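Local coordinates for Lmo1499 protein (Listeria monocytogenes, PDB 4IIW) that probably acts as a membrane-bound lytic transglycosylase that cleaves nascent peptidoglycan strands endolytically to terminate their elongation, at residues G116-A128 / L133-P145. Residues are numbered along the deposited sequence; the frame is centred on the assembly and turned at random.
Sequences GYTLDQIADRIVA and LKKADVLKTMDDP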
loop_
_atom_site.group_PDB
_atom_site.type_symbol
_atom_site.label_atom_id
_atom_site.label_comp_id
_atom_site.label_asym_id
_atom_site.label_seq_id
_atom_site.Cartn_x
_atom_site.Cartn_y
_atom_site.Cartn_z
ATOM N N GLY B 116 14.649 -18.933 44.993
ATOM C CA GLY B 116 14.196 -17.569 45.264
ATOM C C GLY B 116 12.836 -17.234 44.693
ATOM O O GLY B 116 12.449 -16.068 44.656
ATOM N N TYR B 117 12.116 -18.262 44.263
ATOM C CA TYR B 117 10.792 -18.099 43.702
ATOM C C TYR B 117 9.685 -18.296 44.725
ATOM O O TYR B 117 9.764 -19.167 45.590
ATOM C CB TYR B 117 10.575 -19.075 42.535
ATOM C CG TYR B 117 10.830 -18.486 41.177
ATOM C CD1 TYR B 117 11.932 -17.676 40.954
ATOM C CD2 TYR B 117 9.998 -18.788 40.092
ATOM C CE1 TYR B 117 12.183 -17.127 39.697
ATOM C CE2 TYR B 117 10.246 -18.244 38.814
ATOM C CZ TYR B 117 11.344 -17.411 38.634
ATOM O OH TYR B 117 11.638 -16.848 37.413
ATOM N N THR B 118 8.646 -17.475 44.585
ATOM C CA THR B 118 7.452 -17.528 45.416
ATOM C C THR B 118 6.431 -18.401 44.721
ATOM O O THR B 118 6.583 -18.729 43.545
ATOM C CB THR B 118 6.829 -16.153 45.521
ATOM O OG1 THR B 118 6.335 -15.748 44.224
ATOM C CG2 THR B 118 7.860 -15.142 46.016
ATOM N N LEU B 119 5.362 -18.752 45.418
ATOM C CA LEU B 119 4.317 -19.590 44.800
ATOM C C LEU B 119 3.698 -18.887 43.579
ATOM O O LEU B 119 3.319 -19.535 42.617
ATOM C CB LEU B 119 3.209 -19.953 45.799
ATOM C CG LEU B 119 3.564 -20.720 47.081
ATOM C CD1 LEU B 119 2.282 -20.947 47.894
ATOM C CD2 LEU B 119 4.256 -22.044 46.801
ATOM N N ASP B 120 3.615 -17.564 43.603
ATOM C CA ASP B 120 3.011 -16.845 42.469
ATOM C C ASP B 120 3.832 -17.077 41.186
ATOM O O ASP B 120 3.280 -17.342 40.119
ATOM C CB ASP B 120 2.887 -15.340 42.747
ATOM C CG ASP B 120 1.705 -14.717 42.022
ATOM O OD1 ASP B 120 0.564 -14.911 42.513
ATOM O OD2 ASP B 120 1.903 -14.017 40.996
ATOM N N GLN B 121 5.153 -16.990 41.326
ATOM C CA GLN B 121 6.079 -17.164 40.205
ATOM C C GLN B 121 6.104 -18.614 39.728
ATOM O O GLN B 121 6.228 -18.881 38.526
ATOM C CB GLN B 121 7.484 -16.687 40.599
ATOM C CG GLN B 121 7.553 -15.198 40.913
ATOM C CD GLN B 121 8.875 -14.751 41.535
ATOM O OE1 GLN B 121 9.418 -15.402 42.418
ATOM N NE2 GLN B 121 9.360 -13.597 41.105
ATOM N N ILE B 122 5.974 -19.546 40.671
ATOM C CA ILE B 122 5.925 -20.956 40.333
ATOM C C ILE B 122 4.657 -21.168 39.528
ATOM O O ILE B 122 4.647 -21.928 38.564
ATOM C CB ILE B 122 5.953 -21.855 41.594
ATOM C CG1 ILE B 122 7.304 -21.708 42.309
ATOM C CG2 ILE B 122 5.737 -23.349 41.234
ATOM C CD1 ILE B 122 7.382 -22.411 43.677
ATOM N N ALA B 123 3.593 -20.468 39.904
ATOM C CA ALA B 123 2.323 -20.608 39.200
ATOM C C ALA B 123 2.459 -20.220 37.718
ATOM O O ALA B 123 1.831 -20.836 36.850
ATOM C CB ALA B 123 1.247 -19.790 39.882
ATOM N N ASP B 124 3.284 -19.206 37.442
ATOM C CA ASP B 124 3.549 -18.752 36.068
ATOM C C ASP B 124 4.307 -19.821 35.294
ATOM O O ASP B 124 3.942 -20.163 34.179
ATOM C CB ASP B 124 4.411 -17.483 36.049
ATOM C CG ASP B 124 3.713 -16.267 36.637
ATOM O OD1 ASP B 124 2.504 -16.059 36.401
ATOM O OD2 ASP B 124 4.409 -15.480 37.306
ATOM N N ARG B 125 5.372 -20.349 35.882
ATOM C CA ARG B 125 6.162 -21.355 35.196
ATOM C C ARG B 125 5.268 -22.559 34.892
ATOM O O ARG B 125 5.347 -23.134 33.791
ATOM C CB ARG B 125 7.401 -21.735 36.009
ATOM C CG ARG B 125 8.326 -20.536 36.321
ATOM C CD ARG B 125 9.050 -19.984 35.094
ATOM N NE ARG B 125 10.353 -20.617 34.880
ATOM C CZ ARG B 125 11.531 -19.987 34.899
ATOM N NH1 ARG B 125 12.651 -20.673 34.694
ATOM N NH2 ARG B 125 11.606 -18.676 35.082
ATOM N N ILE B 126 4.391 -22.907 35.838
ATOM C CA ILE B 126 3.459 -24.021 35.645
ATOM C C ILE B 126 2.505 -23.765 34.471
ATOM O O ILE B 126 2.337 -24.635 33.618
ATOM C CB ILE B 126 2.620 -24.321 36.911
ATOM C CG1 ILE B 126 3.493 -24.991 37.973
ATOM C CG2 ILE B 126 1.456 -25.239 36.549
ATOM C CD1 ILE B 126 2.808 -25.220 39.360
ATOM N N VAL B 127 1.874 -22.587 34.447
ATOM C CA VAL B 127 0.938 -22.218 33.357
ATOM C C VAL B 127 1.638 -22.175 32.005
ATOM O O VAL B 127 1.108 -22.677 31.023
ATOM C CB VAL B 127 0.182 -20.880 33.661
ATOM C CG1 VAL B 127 -0.021 -20.025 32.409
ATOM C CG2 VAL B 127 -1.134 -21.180 34.387
ATOM N N ALA B 128 2.831 -21.591 31.963
ATOM C CA ALA B 128 3.615 -21.543 30.739
ATOM C C ALA B 128 3.905 -22.963 30.206
ATOM O O ALA B 128 3.904 -23.196 29.004
ATOM C CB ALA B 128 4.914 -20.807 30.989
ATOM N N LEU B 133 -3.902 -25.174 31.800
ATOM C CA LEU B 133 -4.149 -24.709 33.168
ATOM C C LEU B 133 -4.166 -23.175 33.264
ATOM O O LEU B 133 -3.415 -22.481 32.577
ATOM C CB LEU B 133 -3.106 -25.274 34.135
ATOM C CG LEU B 133 -3.117 -26.778 34.450
ATOM C CD1 LEU B 133 -1.923 -27.092 35.355
ATOM C CD2 LEU B 133 -4.413 -27.230 35.115
ATOM N N LYS B 134 -5.039 -22.668 34.130
ATOM C CA LYS B 134 -5.208 -21.236 34.369
ATOM C C LYS B 134 -4.542 -20.816 35.682
ATOM O O LYS B 134 -4.599 -21.544 36.679
ATOM C CB LYS B 134 -6.692 -20.875 34.384
ATOM C CG LYS B 134 -7.267 -20.584 33.010
ATOM C CD LYS B 134 -7.311 -21.779 32.061
ATOM C CE LYS B 134 -7.507 -21.304 30.607
ATOM N NZ LYS B 134 -8.559 -20.247 30.475
ATOM N N LYS B 135 -3.929 -19.634 35.686
ATOM C CA LYS B 135 -3.210 -19.156 36.869
ATOM C C LYS B 135 -4.069 -19.094 38.134
ATOM O O LYS B 135 -3.637 -19.538 39.192
ATOM C CB LYS B 135 -2.554 -17.793 36.623
ATOM C CG LYS B 135 -1.600 -17.384 37.759
ATOM C CD LYS B 135 -0.799 -16.126 37.461
ATOM C CE LYS B 135 0.149 -15.840 38.612
ATOM N NZ LYS B 135 1.099 -14.727 38.364
ATOM N N ALA B 136 -5.274 -18.552 38.025
ATOM C CA ALA B 136 -6.165 -18.423 39.182
ATOM C C ALA B 136 -6.448 -19.767 39.877
ATOM O O ALA B 136 -6.520 -19.821 41.098
ATOM C CB ALA B 136 -7.482 -17.737 38.768
ATOM N N ASP B 137 -6.597 -20.837 39.092
ATOM C CA ASP B 137 -6.892 -22.182 39.626
ATOM C C ASP B 137 -5.692 -22.808 40.319
ATOM O O ASP B 137 -5.838 -23.465 41.355
ATOM C CB ASP B 137 -7.314 -23.116 38.508
ATOM C CG ASP B 137 -8.525 -22.632 37.773
ATOM O OD1 ASP B 137 -9.163 -21.645 38.230
ATOM O OD2 ASP B 137 -8.840 -23.242 36.725
ATOM N N VAL B 138 -4.519 -22.635 39.710
ATOM C CA VAL B 138 -3.281 -23.139 40.254
ATOM C C VAL B 138 -3.018 -22.479 41.590
ATOM O O VAL B 138 -2.561 -23.132 42.515
ATOM C CB VAL B 138 -2.097 -22.866 39.299
ATOM C CG1 VAL B 138 -0.754 -23.254 39.942
ATOM C CG2 VAL B 138 -2.309 -23.597 37.982
ATOM N N LEU B 139 -3.295 -21.180 41.698
ATOM C CA LEU B 139 -3.127 -20.484 42.980
ATOM C C LEU B 139 -4.133 -21.011 43.998
ATOM O O LEU B 139 -3.802 -21.207 45.167
ATOM C CB LEU B 139 -3.271 -18.965 42.837
ATOM C CG LEU B 139 -2.072 -18.194 42.272
ATOM C CD1 LEU B 139 -2.412 -16.723 42.253
ATOM C CD2 LEU B 139 -0.769 -18.430 43.074
ATOM N N LYS B 140 -5.365 -21.227 43.561
ATOM C CA LYS B 140 -6.376 -21.765 44.455
ATOM C C LYS B 140 -5.984 -23.163 44.964
ATOM O O LYS B 140 -6.134 -23.452 46.139
ATOM C CB LYS B 140 -7.731 -21.838 43.765
ATOM C CG LYS B 140 -8.821 -22.334 44.695
ATOM C CD LYS B 140 -10.206 -22.275 44.052
ATOM C CE LYS B 140 -11.270 -22.679 45.067
ATOM N NZ LYS B 140 -12.630 -22.675 44.498
ATOM N N THR B 141 -5.490 -24.018 44.075
ATOM C CA THR B 141 -5.108 -25.355 44.478
ATOM C C THR B 141 -4.020 -25.268 45.540
ATOM O O THR B 141 -4.072 -25.942 46.557
ATOM C CB THR B 141 -4.591 -26.214 43.289
ATOM O OG1 THR B 141 -5.642 -26.443 42.340
ATOM C CG2 THR B 141 -4.104 -27.549 43.785
HETATM N N MSE B 142 -3.030 -24.426 45.288
HETATM C CA MSE B 142 -1.935 -24.242 46.222
HETATM C C MSE B 142 -2.435 -23.984 47.628
HETATM O O MSE B 142 -1.949 -24.595 48.569
HETATM C CB MSE B 142 -1.008 -23.091 45.762
HETATM C CG MSE B 142 -0.062 -23.487 44.625
HETATM SE SE MSE B 142 0.830 -22.031 43.688
HETATM C CE MSE B 142 2.102 -23.096 42.656
ATOM N N ASP B 143 -3.408 -23.084 47.754
ATOM C CA ASP B 143 -3.954 -22.679 49.060
ATOM C C ASP B 143 -5.227 -23.426 49.465
ATOM O O ASP B 143 -5.821 -23.107 50.495
ATOM C CB ASP B 143 -4.204 -21.143 49.099
ATOM C CG ASP B 143 -2.888 -20.304 49.149
ATOM O OD1 ASP B 143 -1.803 -20.815 48.775
ATOM O OD2 ASP B 143 -2.946 -19.122 49.561
ATOM N N ASP B 144 -5.645 -24.420 48.685
ATOM C CA ASP B 144 -6.867 -25.172 49.016
ATOM C C ASP B 144 -6.704 -25.977 50.334
ATOM O O ASP B 144 -5.834 -26.840 50.443
ATOM C CB ASP B 144 -7.247 -26.109 47.866
ATOM C CG ASP B 144 -8.517 -26.894 48.145
ATOM O OD1 ASP B 144 -9.603 -26.284 48.222
ATOM O OD2 ASP B 144 -8.436 -28.140 48.260
ATOM N N PRO B 145 -7.536 -25.686 51.341
ATOM C CA PRO B 145 -7.444 -26.404 52.614
ATOM C C PRO B 145 -7.336 -27.925 52.463
ATOM O O PRO B 145 -6.491 -28.540 53.126
ATOM C CB PRO B 145 -8.746 -26.013 53.331
ATOM C CG PRO B 145 -9.070 -24.683 52.818
ATOM C CD PRO B 145 -8.571 -24.637 51.381
#
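A helical hairpin of the YceG-like fold brings Ala123 of helix 119-128 against Lys135, Val138, Leu139 and Met142 of helix 135-143, a knob-into-hole fit. The axes come within 9.5 Å, and their N-to-C directions, 130° apart, are broadly opposed but steeply slanted. The methyl of Ala123 adds little bulk, consistent with the close backbone approach, its CB 4.0 Å from CG1 of Val138. Selenomethionine Met142 returns the packing, entering between Leu119, Ile122, Ala123 and Ile126; its chain is extended beyond CG, which carries CE to meet CD1 of Ile126 tip to tip at 4.0 Å. Helix 190-204 closes this apolar layer through Met197, Ile193 and Ile194. Near the turn, CG2 of Ile126 packs on CD1 of Leu133, and CG2 of Val127 lies against the backbone where helix 135-143 begins. Beside this apolar packing, Lys135, with CG anti to the backbone N (chi1 -170°) and every later torsion extended, reaches across to two carboxylates one turn apart. This salt-bridge network should offset the paired negative charges. NZ donates to OD2 of Asp120 at 2.8 Å from well above the carboxylate plane, and to OD1 of Asp124, also at 2.8 Å, on its syn side but 29° out of plane.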